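Long-range contacts in adhesion G-protein coupled receptor G6 (Danio rerio, PDB 6V55), which is an adhesion G-protein coupled receptor whose calcium-binding extracellular region, the part described here, probably serves in cell adhesion and in signalling linked to myelination: residues 40-45 with 108-114; 118-124 with 266-272; 130-134 with 248-252; 140-146 with 242-247; 208-212 with 224-228. One frame throughout, in Å; residues are numbered along the deposited sequence.

How the contacts relate
Contact 1 lies in the CUB domain. It joins strands 41-51 and 105-114 of a four-stranded antiparallel sheet. Contacts 2 to 5 lie in the pentraxin-like domain that follows. The centres of contacts 1 and 2 are about 25 Å apart, and their segments adjoin in sequence. Contact 3 is nested inside contact 2, contact 4 inside contact 3 and contact 5 inside contact 4. Contacts 2, 4 and 5 reach one six-stranded sheet. Contact 3 reaches strand 248-251 of another sheet. Its centre is about 12 Å from that of contact 2 and about 16 Å from that of contact 4, and it packs on both. Contacts 2 to 5 thus join parts of one two-sheet sandwich.

Contact 1: residues 40-45 with 108-114; sequences GFIVQI and ISYKQVA
Residues 41-45 and 108-114 are antiparallel neighbours in a sheet of the CUB domain. Their short axes approach to 4.5 Å, with N-to-C directions 141° apart. The register pairs Phe41 with Ala114, Ile42 with Val113, Val43 with Gln112, Gln44 with Lys111 and Ile45 with Tyr110. Ile42-Val113 is a hydrogen-bonded pair. Ile42 N donates to Val113 O at 2.7 Å, and Val113 N returns a bond to Ile42 O at 2.9 Å. In the next hydrogen-bonded pair, Gln44 N donates to Lys111 O at 3.0 Å. Val43 and Ile45 turn their backbone polar groups to the other edge, bonding the backbone of Ser86 and Leu84; Val43 N also bonds Ser86 OG. CA-H...O contacts add to the ladder, with Ile45 CA 3.3 Å from Ser109 O and Tyr110 CA 3.6 Å from Gln44 O.

One face carries Val43, Ile45, Tyr110 and Gln112. Val43 and Ile45 pack there on Met91 of strand 90-96. Ile45 CB also lies 3.9 Å from Ile108 CG2. The other face carries Ile42, Gln44, Lys111 and Val113. There Ile42 CG1 is 4.2 Å from Val113 CB, and Gln44, with chi1 t, touches a glycan NAG. Phe41, with chi1 m, lays CE2 3.7 Å from Ala114 CB. The pairing rests on backbone hydrogen bonds; the Val43/Ile45 side packs inward on Met91, while the Gln44/Lys111 side is more polar and touches the glycan.

Contact 2: residues 118-124 with 266-272; sequences RNQKVTM and LDGFIYN
The segments run antiparallel, their end-to-end directions 168° apart. Leu266 comes first: its O meets Met124 CG at 3.3 Å, and its CD2 is 4.0 Å from Met124 SD. Gly268 accepts a bond from Met124 N to its O at 3.1 Å. Its backbone angles (154/-154) would jam a CB against the preceding carbonyl. Phe269 forms a non-hydrogen-bonded pair with Thr123, whose OG1 lies 3.3 Å from CE2 at the Phe269 ring edge. Ile270 and Val122 form the hydrogen-bonded pair: Val122 N to Ile270 O is 2.9 Å and Ile270 N to Val122 O is 3.0 Å. On the buried face, Met124 CE reaches Ile270 CB at 3.6 Å. Tyr271, with chi1 t, donates from OH to Arg118 O at 2.8 Å. Lys121 NZ sits over its ring face, 4.3 Å from the centroid, a cation-pi contact. Asn272 has positive phi (63/45). Its OD1 takes a weak bond from Arg118 NH1 at 2.7 Å, while Arg118 NH2 makes a salt bridge to Asp298 and Asn272 ND2 bonds Cys290 O. This pairing of the first strand with a late strand, at the edge of a sheet, is characteristic of the pentraxin-like jelly roll of the concanavalin clan.

Contact 3: residues 130-134 with 248-252; sequences TILRV and LLQIA
Ile131 begins the contact. Its CG2 lies 4.1 Å from Leu248 CD2 and 4.0 Å from Gln250 OE1. Leu132 is next: its O accepts a hydrogen bond from Ile251 N at 2.8 Å, and its CB packs 4.2 Å from Ile251 CB. Arg133 bridges Gln250 with a CA-CA distance of 4.0 Å. Its CA also makes a CA-H...O contact of 3.3 Å with Leu249 O. The Arg133 side chain, with chi1 p, folds back so that NE meets Val134 O in a very short bond of 2.5 Å. One face of its guanidinium lies over Leu248 CG. Val134 N donates to Leu249 O at 2.8 Å, and Val134 CG2 is 3.8 Å from Leu249 CB. The segments run 109° apart, and a single bridge joins the short, weakly bonded strand 133-134 to edge strand 248-251 of the pentraxin-like sandwich. Arg133 also bonds to the backbone of Thr305. Strand 248-251 pairs with strand 161-167, while Leu249 and Ile251 pack on strand 268-276 of the other sheet.

Contact 4: residues 140-146 with 242-247; sequences IPVLTAF and TLQSGG
This is a loop-to-loop contact at one end of the pentraxin-like domain. It joins the lead-in to strand 145-154 with the loop before strand 248-251. Its one beta bridge is Leu143-Leu243, an antiparallel hydrogen-bonded pair with CA atoms 4.9 Å apart. Leu143 N donates to Leu243 O at 2.9 Å, and Leu243 N to Leu143 O at 3.0 Å. A third backbone bond runs from Gly246 N to Ile140 O at 3.0 Å. Gly246 has positive phi (66/35), and the chain turns there. In this sandwich of two sheets, strand 145-154 belongs to one sheet and strand 248-251 to the other, so the contact ties together the loops that lead into both. Leu143 and Leu243, both chi1 m, pack with their CB atoms 3.8 Å apart. Phe146 CE2 reaches Leu243 CD1 at 3.9 Å. Ile140 CD1 lies 3.8 Å from Gly247 O. Farther out, side chains also meet. Val142 CG1 and Thr144 CG2 each lie 3.8 Å from Thr242 CG2, while Thr242 OG1 bonds Lys217. Val142 CG2 is 3.4 Å from Ser245 OG. Gln244 OE1 turns back to accept a bond from Ser245 N at 3.3 Å.

Contact 5: residues 208-212 with 224-228; sequences MKPLC and VYFEG. Unlike the reference sequence in segment 224-228: Glu227 (reference Gly).
A salt bridge at the open end of this hairpin involves a residue that departs from the reference sequence. Lys209 NZ lies 2.8 Å from OE1 of Glu227, a residue that is Gly in the reference sequence. Glu227 has positive phi (59/41). Lys209 NZ also makes a salt bridge with Asp203, so two acids share this charge. Further along, the strands run antiparallel at 169°, with axes 4.9 Å apart. Cys212 and Tyr225 form the hydrogen-bonded pair: Cys212 N donates to Tyr225 O at 3.0 Å, and Tyr225 N to Cys212 O at 2.9 Å. Their CB atoms are 3.7 Å apart. Cys212 SG lies 5.1 Å from the Tyr225 ring centroid, an oblique sulfur-aromatic contact. Both side chains touch Leu285 of helix 282-286. Leu211 CD1 packs 4.0 Å from both Val224 CG1 and Phe226 CB. Lys209 CD approaches the Phe226 ring edge, 3.8 Å from CE2. The arrangement is a beta hairpin of strands 209-216 and 221-226 within the antiparallel six-stranded sheet of the pentraxin-like fold.

Contact 1: residues 40-45 with 108-114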
# COMPACT_ATOMS: atom_id res chain seq x y z
N GLY A 40 7.46 16.95 16.31
CA GLY A 40 6.39 17.07 17.29
C GLY A 40 5.02 16.70 16.78
O GLY A 40 4.00 17.06 17.38
N PHE A 41 4.97 15.98 15.66
CA PHE A 41 3.72 15.69 14.97
C PHE A 41 3.61 14.19 14.73
O PHE A 41 4.61 13.47 14.73
CB PHE A 41 3.64 16.47 13.65
CG PHE A 41 3.50 17.96 13.84
CD1 PHE A 41 4.61 18.78 13.98
CD2 PHE A 41 2.24 18.54 13.88
CE1 PHE A 41 4.47 20.15 14.17
CE2 PHE A 41 2.07 19.90 14.09
CZ PHE A 41 3.19 20.72 14.23
N ILE A 42 2.38 13.71 14.58
CA ILE A 42 2.13 12.34 14.13
C ILE A 42 1.34 12.41 12.83
O ILE A 42 0.84 13.47 12.44
CB ILE A 42 1.40 11.48 15.19
CG1 ILE A 42 0.01 12.03 15.48
CG2 ILE A 42 2.21 11.39 16.46
CD1 ILE A 42 -0.89 11.01 16.17
N VAL A 43 1.23 11.28 12.14
CA VAL A 43 0.55 11.22 10.85
C VAL A 43 -0.75 10.43 11.02
O VAL A 43 -0.75 9.31 11.56
CB VAL A 43 1.44 10.59 9.76
CG1 VAL A 43 0.70 10.55 8.44
CG2 VAL A 43 2.76 11.34 9.63
N GLN A 44 -1.85 11.01 10.56
CA GLN A 44 -3.14 10.34 10.52
C GLN A 44 -3.56 10.14 9.07
O GLN A 44 -3.66 11.11 8.32
CB GLN A 44 -4.19 11.17 11.24
CG GLN A 44 -5.46 10.44 11.43
CD GLN A 44 -6.57 11.34 11.91
OE1 GLN A 44 -6.78 12.44 11.38
NE2 GLN A 44 -7.25 10.91 12.96
N ILE A 45 -3.81 8.89 8.68
CA ILE A 45 -4.33 8.63 7.35
C ILE A 45 -5.81 8.29 7.47
O ILE A 45 -6.31 7.90 8.53
CB ILE A 45 -3.59 7.51 6.59
CG1 ILE A 45 -3.86 6.14 7.21
CG2 ILE A 45 -2.10 7.80 6.48
CD1 ILE A 45 -3.32 4.98 6.38
N ILE A 108 -6.44 7.79 -0.38
CA ILE A 108 -6.03 8.00 1.00
C ILE A 108 -5.73 9.48 1.20
O ILE A 108 -5.02 10.10 0.39
CB ILE A 108 -4.81 7.13 1.34
CG1 ILE A 108 -5.15 5.65 1.20
CG2 ILE A 108 -4.25 7.44 2.72
CD1 ILE A 108 -3.94 4.76 1.44
N SER A 109 -6.27 10.06 2.27
CA SER A 109 -5.93 11.41 2.70
C SER A 109 -5.00 11.33 3.90
O SER A 109 -5.27 10.59 4.84
CB SER A 109 -7.18 12.19 3.07
OG SER A 109 -7.71 11.69 4.29
N TYR A 110 -3.91 12.10 3.87
CA TYR A 110 -3.00 12.18 5.00
C TYR A 110 -3.01 13.58 5.60
O TYR A 110 -3.31 14.57 4.93
CB TYR A 110 -1.58 11.78 4.61
CG TYR A 110 -0.87 12.65 3.59
CD1 TYR A 110 -1.06 12.44 2.23
CD2 TYR A 110 0.05 13.63 3.99
CE1 TYR A 110 -0.40 13.20 1.29
CE2 TYR A 110 0.72 14.40 3.05
CZ TYR A 110 0.48 14.18 1.69
OH TYR A 110 1.13 14.92 0.72
N LYS A 111 -2.64 13.64 6.88
CA LYS A 111 -2.83 14.83 7.70
C LYS A 111 -1.76 14.81 8.79
O LYS A 111 -1.58 13.78 9.45
CB LYS A 111 -4.24 14.82 8.30
CG LYS A 111 -4.82 16.16 8.67
CD LYS A 111 -5.79 16.00 9.84
CE LYS A 111 -7.16 16.62 9.56
NZ LYS A 111 -8.09 16.31 10.69
N GLN A 112 -1.05 15.93 8.95
CA GLN A 112 -0.11 16.10 10.06
C GLN A 112 -0.87 16.60 11.29
O GLN A 112 -1.49 17.67 11.26
CB GLN A 112 1.00 17.08 9.69
CG GLN A 112 1.93 16.60 8.62
CD GLN A 112 3.21 17.44 8.53
OE1 GLN A 112 3.43 18.32 9.36
NE2 GLN A 112 4.05 17.14 7.54
N VAL A 113 -0.83 15.81 12.36
CA VAL A 113 -1.57 16.08 13.59
C VAL A 113 -0.56 16.24 14.71
O VAL A 113 0.33 15.39 14.87
CB VAL A 113 -2.57 14.95 13.90
CG1 VAL A 113 -3.21 15.13 15.30
CG2 VAL A 113 -3.65 14.87 12.83
N ALA A 114 -0.66 17.34 15.45
CA ALA A 114 0.19 17.53 16.62
C ALA A 114 -0.21 16.57 17.72
O ALA A 114 -1.39 16.25 17.88
CB ALA A 114 0.11 18.98 17.10

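Contact 2: residues 118-124 with 266-272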
# COMPACT_ATOMS: atom_id res chain seq x y z
N ARG A 118 -1.92 16.78 26.50
CA ARG A 118 -2.08 15.82 27.58
C ARG A 118 -1.21 14.57 27.43
O ARG A 118 -1.31 13.67 28.27
CB ARG A 118 -3.54 15.41 27.69
CG ARG A 118 -4.37 16.39 28.48
CD ARG A 118 -5.74 15.82 28.75
NE ARG A 118 -6.77 16.70 28.21
CZ ARG A 118 -7.36 17.67 28.89
NH1 ARG A 118 -7.04 17.89 30.16
NH2 ARG A 118 -8.29 18.41 28.30
N ASN A 119 -0.38 14.49 26.39
CA ASN A 119 0.70 13.52 26.31
C ASN A 119 2.05 14.18 26.54
O ASN A 119 3.07 13.62 26.15
CB ASN A 119 0.71 12.81 24.95
CG ASN A 119 -0.36 11.75 24.84
OD1 ASN A 119 -0.43 10.83 25.67
ND2 ASN A 119 -1.23 11.87 23.83
N GLN A 120 2.07 15.39 27.10
CA GLN A 120 3.31 16.14 27.26
C GLN A 120 3.38 16.77 28.65
O GLN A 120 2.37 17.22 29.19
CB GLN A 120 3.44 17.24 26.18
CG GLN A 120 3.64 16.73 24.76
CD GLN A 120 3.40 17.79 23.74
OE1 GLN A 120 2.41 18.51 23.82
NE2 GLN A 120 4.29 17.89 22.75
N LYS A 121 4.57 16.80 29.21
CA LYS A 121 4.89 17.54 30.42
C LYS A 121 5.72 18.75 30.00
O LYS A 121 6.20 18.81 28.86
CB LYS A 121 5.64 16.64 31.42
CG LYS A 121 4.73 15.66 32.23
CD LYS A 121 4.36 14.35 31.47
CE LYS A 121 3.37 13.44 32.22
NZ LYS A 121 2.63 12.52 31.29
N VAL A 122 5.83 19.76 30.86
CA VAL A 122 6.39 21.05 30.45
C VAL A 122 7.45 21.50 31.44
O VAL A 122 7.16 21.66 32.63
CB VAL A 122 5.31 22.13 30.26
CG1 VAL A 122 5.91 23.50 30.13
CG2 VAL A 122 4.49 21.87 29.00
N THR A 123 8.67 21.75 30.95
CA THR A 123 9.73 22.30 31.80
C THR A 123 9.54 23.81 31.97
O THR A 123 9.44 24.55 30.98
CB THR A 123 11.10 21.99 31.18
OG1 THR A 123 11.28 20.56 31.13
CG2 THR A 123 12.23 22.62 31.99
N MET A 124 9.49 24.29 33.22
CA MET A 124 9.28 25.73 33.35
C MET A 124 10.63 26.46 33.38
O MET A 124 11.59 25.92 33.93
CB MET A 124 8.47 26.07 34.60
CG MET A 124 8.85 25.32 35.85
SD MET A 124 7.32 24.97 36.71
CE MET A 124 6.81 23.76 35.53
N LEU A 266 10.19 27.91 39.95
CA LEU A 266 10.46 26.53 40.33
C LEU A 266 11.20 25.82 39.20
O LEU A 266 11.16 26.24 38.03
CB LEU A 266 9.14 25.81 40.67
CG LEU A 266 9.07 24.37 41.24
CD1 LEU A 266 8.29 24.28 42.54
CD2 LEU A 266 8.49 23.41 40.21
N ASP A 267 11.95 24.79 39.57
CA ASP A 267 12.64 23.92 38.63
C ASP A 267 11.83 22.64 38.50
O ASP A 267 11.64 21.95 39.51
CB ASP A 267 14.05 23.61 39.12
CG ASP A 267 14.90 24.85 39.32
OD1 ASP A 267 15.84 24.81 40.15
OD2 ASP A 267 14.62 25.87 38.64
N GLY A 268 11.34 22.33 37.30
CA GLY A 268 10.73 21.01 37.13
C GLY A 268 9.69 20.99 36.02
O GLY A 268 9.75 21.77 35.07
N PHE A 269 8.74 20.05 36.18
CA PHE A 269 7.72 19.68 35.21
C PHE A 269 6.32 20.06 35.72
O PHE A 269 6.03 19.96 36.91
CB PHE A 269 7.70 18.16 34.96
CG PHE A 269 8.92 17.61 34.28
CD1 PHE A 269 9.19 16.24 34.40
CD2 PHE A 269 9.76 18.40 33.51
CE1 PHE A 269 10.28 15.68 33.78
CE2 PHE A 269 10.86 17.85 32.89
CZ PHE A 269 11.12 16.48 33.02
N ILE A 270 5.43 20.43 34.78
CA ILE A 270 4.00 20.59 35.05
C ILE A 270 3.19 19.89 33.95
O ILE A 270 3.67 19.65 32.84
CB ILE A 270 3.59 22.08 35.20
CG1 ILE A 270 2.42 22.27 36.18
CG2 ILE A 270 3.37 22.73 33.85
CD1 ILE A 270 2.03 23.71 36.42
N TYR A 271 1.96 19.52 34.31
CA TYR A 271 1.12 18.70 33.43
C TYR A 271 -0.33 18.98 33.77
O TYR A 271 -0.66 19.13 34.95
CB TYR A 271 1.44 17.20 33.59
CG TYR A 271 0.48 16.24 32.90
CD1 TYR A 271 -0.34 15.37 33.63
CD2 TYR A 271 0.41 16.22 31.52
CE1 TYR A 271 -1.23 14.49 32.97
CE2 TYR A 271 -0.46 15.36 30.85
CZ TYR A 271 -1.29 14.49 31.58
OH TYR A 271 -2.16 13.64 30.90
N ASN A 272 -1.17 19.07 32.73
CA ASN A 272 -2.64 19.12 32.83
C ASN A 272 -3.16 20.37 33.57
O ASN A 272 -4.10 20.30 34.38
CB ASN A 272 -3.22 17.83 33.42
CG ASN A 272 -4.54 17.47 32.79
OD1 ASN A 272 -4.90 18.01 31.73
ND2 ASN A 272 -5.29 16.59 33.43

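Contact 3: residues 130-134 with 248-252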
# COMPACT_ATOMS: atom_id res chain seq x y z
N THR A 130 11.15 34.35 28.27
CA THR A 130 10.79 32.98 27.89
C THR A 130 9.45 32.71 28.57
O THR A 130 9.34 31.99 29.57
CB THR A 130 11.86 31.95 28.28
OG1 THR A 130 11.31 30.62 28.19
CG2 THR A 130 12.40 32.21 29.66
N ILE A 131 8.41 33.31 28.01
CA ILE A 131 7.09 33.35 28.61
C ILE A 131 6.29 32.17 28.08
O ILE A 131 6.13 32.00 26.87
CB ILE A 131 6.39 34.69 28.30
CG1 ILE A 131 7.15 35.85 28.95
CG2 ILE A 131 4.94 34.69 28.79
CD1 ILE A 131 7.85 36.75 27.97
N LEU A 132 5.78 31.35 28.99
CA LEU A 132 5.01 30.16 28.66
C LEU A 132 3.57 30.43 29.12
O LEU A 132 3.16 30.05 30.22
CB LEU A 132 5.60 28.92 29.30
CG LEU A 132 6.82 28.31 28.60
CD1 LEU A 132 8.13 28.93 29.04
CD2 LEU A 132 6.85 26.83 28.86
N ARG A 133 2.82 31.10 28.26
CA ARG A 133 1.57 31.74 28.63
C ARG A 133 0.37 31.08 27.97
O ARG A 133 0.48 30.36 26.98
CB ARG A 133 1.57 33.22 28.25
CG ARG A 133 1.89 33.47 26.80
CD ARG A 133 1.45 34.86 26.33
NE ARG A 133 -0.00 35.06 26.31
CZ ARG A 133 -0.58 36.27 26.25
NH1 ARG A 133 0.19 37.35 26.23
NH2 ARG A 133 -1.91 36.40 26.24
N VAL A 134 -0.79 31.34 28.58
CA VAL A 134 -2.06 31.17 27.88
C VAL A 134 -2.07 32.09 26.67
O VAL A 134 -1.58 33.23 26.74
CB VAL A 134 -3.22 31.45 28.87
CG1 VAL A 134 -4.58 31.32 28.22
CG2 VAL A 134 -3.13 30.46 30.02
N LEU A 248 -2.68 38.08 31.74
CA LEU A 248 -1.68 37.16 31.22
C LEU A 248 -1.45 36.07 32.25
O LEU A 248 -0.80 36.30 33.28
CB LEU A 248 -0.39 37.90 30.90
CG LEU A 248 0.54 37.33 29.83
CD1 LEU A 248 1.33 38.47 29.20
CD2 LEU A 248 1.50 36.28 30.37
N LEU A 249 -1.96 34.87 31.98
CA LEU A 249 -1.71 33.72 32.83
C LEU A 249 -0.55 32.94 32.23
O LEU A 249 -0.55 32.67 31.03
CB LEU A 249 -2.94 32.83 32.96
CG LEU A 249 -2.74 31.50 33.69
CD1 LEU A 249 -2.26 31.75 35.10
CD2 LEU A 249 -4.03 30.71 33.71
N GLN A 250 0.44 32.59 33.07
CA GLN A 250 1.63 31.89 32.59
C GLN A 250 2.10 30.84 33.59
O GLN A 250 1.83 30.93 34.79
CB GLN A 250 2.78 32.85 32.32
CG GLN A 250 3.21 33.65 33.50
CD GLN A 250 4.29 34.62 33.14
OE1 GLN A 250 5.38 34.22 32.70
NE2 GLN A 250 4.01 35.90 33.31
N ILE A 251 2.81 29.85 33.04
CA ILE A 251 3.49 28.83 33.84
C ILE A 251 4.65 29.49 34.55
O ILE A 251 5.35 30.33 33.97
CB ILE A 251 3.93 27.68 32.91
CG1 ILE A 251 2.74 27.16 32.09
CG2 ILE A 251 4.66 26.56 33.66
CD1 ILE A 251 1.88 26.16 32.79
N ALA A 252 4.84 29.13 35.84
CA ALA A 252 5.79 29.70 36.79
C ALA A 252 5.61 31.20 36.87
O ALA A 252 4.65 31.67 37.48
CB ALA A 252 7.24 29.34 36.45

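Contact 4: residues 140-146 with 242-247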
# COMPACT_ATOMS: atom_id res chain seq x y z
N ILE A 140 -9.40 35.73 29.35
CA ILE A 140 -9.66 35.35 30.73
C ILE A 140 -10.66 36.33 31.33
O ILE A 140 -10.36 37.53 31.42
CB ILE A 140 -8.37 35.29 31.56
CG1 ILE A 140 -7.41 34.24 31.00
CG2 ILE A 140 -8.68 34.98 33.00
CD1 ILE A 140 -6.02 34.40 31.53
N PRO A 141 -11.83 35.87 31.78
CA PRO A 141 -12.86 36.78 32.26
C PRO A 141 -12.53 37.38 33.62
O PRO A 141 -11.47 37.14 34.20
CB PRO A 141 -14.09 35.87 32.38
CG PRO A 141 -13.53 34.52 32.58
CD PRO A 141 -12.31 34.48 31.73
N VAL A 142 -13.46 38.19 34.10
CA VAL A 142 -13.45 38.63 35.48
C VAL A 142 -13.76 37.43 36.38
O VAL A 142 -14.71 36.69 36.11
CB VAL A 142 -14.46 39.77 35.66
CG1 VAL A 142 -14.84 39.97 37.12
CG2 VAL A 142 -13.87 41.05 35.05
N LEU A 143 -12.92 37.22 37.40
CA LEU A 143 -13.03 36.07 38.30
C LEU A 143 -13.34 36.56 39.72
O LEU A 143 -12.61 37.38 40.29
CB LEU A 143 -11.76 35.23 38.28
CG LEU A 143 -11.46 34.45 36.99
CD1 LEU A 143 -10.02 33.96 36.97
CD2 LEU A 143 -12.42 33.27 36.78
N THR A 144 -14.45 36.06 40.27
CA THR A 144 -14.74 36.13 41.69
C THR A 144 -14.76 34.76 42.34
O THR A 144 -15.12 34.64 43.52
CB THR A 144 -16.08 36.85 41.92
OG1 THR A 144 -17.09 36.30 41.06
CG2 THR A 144 -15.93 38.31 41.64
N ALA A 145 -14.38 33.72 41.58
CA ALA A 145 -14.27 32.33 41.97
C ALA A 145 -13.53 31.57 40.88
O ALA A 145 -13.68 31.88 39.69
CB ALA A 145 -15.63 31.67 42.22
N PHE A 146 -12.72 30.59 41.28
CA PHE A 146 -12.00 29.76 40.32
C PHE A 146 -11.70 28.39 40.92
O PHE A 146 -11.59 28.23 42.13
CB PHE A 146 -10.68 30.41 39.82
CG PHE A 146 -9.63 30.70 40.90
CD1 PHE A 146 -8.72 29.73 41.35
CD2 PHE A 146 -9.45 31.99 41.35
CE1 PHE A 146 -7.78 30.01 42.31
CE2 PHE A 146 -8.47 32.28 42.31
CZ PHE A 146 -7.65 31.29 42.78
N THR A 242 -11.11 41.36 43.40
CA THR A 242 -11.72 40.77 42.23
C THR A 242 -10.63 40.65 41.18
O THR A 242 -9.85 41.59 40.98
CB THR A 242 -12.88 41.65 41.73
OG1 THR A 242 -13.84 41.83 42.78
CG2 THR A 242 -13.56 41.04 40.51
N LEU A 243 -10.55 39.50 40.53
CA LEU A 243 -9.55 39.32 39.48
C LEU A 243 -10.10 39.90 38.18
O LEU A 243 -11.13 39.44 37.69
CB LEU A 243 -9.20 37.84 39.34
CG LEU A 243 -8.82 37.12 40.64
CD1 LEU A 243 -8.54 35.64 40.40
CD2 LEU A 243 -7.63 37.79 41.30
N GLN A 244 -9.43 40.92 37.64
CA GLN A 244 -9.98 41.62 36.48
C GLN A 244 -9.76 40.83 35.19
O GLN A 244 -9.01 39.85 35.13
CB GLN A 244 -9.36 43.00 36.34
CG GLN A 244 -10.19 44.15 36.94
CD GLN A 244 -11.59 44.32 36.33
OE1 GLN A 244 -11.81 44.08 35.13
NE2 GLN A 244 -12.54 44.75 37.16
N SER A 245 -10.43 41.30 34.14
CA SER A 245 -10.39 40.70 32.82
C SER A 245 -9.03 40.90 32.15
O SER A 245 -8.19 41.70 32.60
CB SER A 245 -11.46 41.30 31.92
OG SER A 245 -12.66 40.55 31.96
N GLY A 246 -8.84 40.15 31.07
CA GLY A 246 -7.83 40.44 30.06
C GLY A 246 -6.39 40.33 30.50
O GLY A 246 -5.55 41.11 30.04
N GLY A 247 -6.08 39.39 31.39
CA GLY A 247 -4.76 39.28 31.94
C GLY A 247 -3.91 38.22 31.24
O GLY A 247 -4.33 37.56 30.29

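Contact 5: residues 208-212 with 224-228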
# COMPACT_ATOMS: atom_id res chain seq x y z
N MET A 208 5.03 13.02 39.72
CA MET A 208 3.91 13.93 39.55
C MET A 208 2.76 13.57 40.47
O MET A 208 2.48 12.39 40.70
CB MET A 208 3.42 13.93 38.12
CG MET A 208 4.39 14.46 37.15
SD MET A 208 3.44 15.18 35.83
CE MET A 208 3.94 16.86 35.97
N LYS A 209 2.08 14.59 40.97
CA LYS A 209 0.90 14.37 41.76
C LYS A 209 -0.07 15.50 41.45
O LYS A 209 0.36 16.65 41.26
CB LYS A 209 1.20 14.31 43.26
CG LYS A 209 1.03 12.91 43.88
CD LYS A 209 1.09 12.97 45.40
CE LYS A 209 2.47 13.42 45.89
NZ LYS A 209 2.60 13.38 47.38
N PRO A 210 -1.37 15.20 41.35
CA PRO A 210 -2.37 16.25 41.11
C PRO A 210 -2.65 17.09 42.35
O PRO A 210 -2.54 16.64 43.49
CB PRO A 210 -3.61 15.46 40.67
CG PRO A 210 -3.45 14.11 41.29
CD PRO A 210 -1.97 13.85 41.31
N LEU A 211 -3.01 18.35 42.09
CA LEU A 211 -3.25 19.36 43.11
C LEU A 211 -4.27 20.36 42.58
O LEU A 211 -4.06 20.95 41.52
CB LEU A 211 -1.95 20.10 43.47
CG LEU A 211 -2.16 21.35 44.34
CD1 LEU A 211 -2.76 20.98 45.70
CD2 LEU A 211 -0.87 22.15 44.52
N CYS A 212 -5.35 20.57 43.34
CA CYS A 212 -6.41 21.50 42.98
C CYS A 212 -6.49 22.61 44.02
O CYS A 212 -6.39 22.36 45.22
CB CYS A 212 -7.76 20.83 42.90
SG CYS A 212 -7.68 19.19 42.20
N VAL A 224 -8.39 23.18 49.05
CA VAL A 224 -7.21 22.46 48.57
C VAL A 224 -7.60 21.00 48.41
O VAL A 224 -8.16 20.39 49.34
CB VAL A 224 -6.01 22.60 49.53
CG1 VAL A 224 -4.85 21.74 49.08
CG2 VAL A 224 -5.54 24.03 49.62
N TYR A 225 -7.34 20.43 47.23
CA TYR A 225 -7.45 19.00 47.01
C TYR A 225 -6.05 18.44 46.73
O TYR A 225 -5.40 18.84 45.75
CB TYR A 225 -8.42 18.71 45.86
CG TYR A 225 -8.98 17.32 45.83
CD1 TYR A 225 -8.25 16.26 45.26
CD2 TYR A 225 -10.25 17.05 46.35
CE1 TYR A 225 -8.76 14.98 45.23
CE2 TYR A 225 -10.78 15.76 46.32
CZ TYR A 225 -10.02 14.73 45.75
OH TYR A 225 -10.52 13.45 45.71
N PHE A 226 -5.60 17.52 47.59
CA PHE A 226 -4.27 16.92 47.54
C PHE A 226 -4.34 15.59 48.28
O PHE A 226 -4.83 15.56 49.42
CB PHE A 226 -3.24 17.84 48.19
CG PHE A 226 -1.80 17.53 47.85
CD1 PHE A 226 -0.82 18.28 48.46
CD2 PHE A 226 -1.39 16.55 46.94
CE1 PHE A 226 0.52 18.08 48.21
CE2 PHE A 226 -0.04 16.34 46.66
CZ PHE A 226 0.93 17.13 47.32
N GLU A 227 -3.85 14.53 47.62
CA GLU A 227 -3.73 13.17 48.17
C GLU A 227 -5.08 12.60 48.61
O GLU A 227 -5.18 11.96 49.66
CB GLU A 227 -2.69 13.13 49.30
CG GLU A 227 -1.25 13.15 48.78
CD GLU A 227 -0.19 13.03 49.87
OE1 GLU A 227 0.98 13.39 49.61
OE2 GLU A 227 -0.55 12.58 50.99
N GLY A 228 -6.14 12.84 47.82
CA GLY A 228 -7.45 12.25 48.06
C GLY A 228 -8.33 12.98 49.05
O GLY A 228 -9.54 12.73 49.09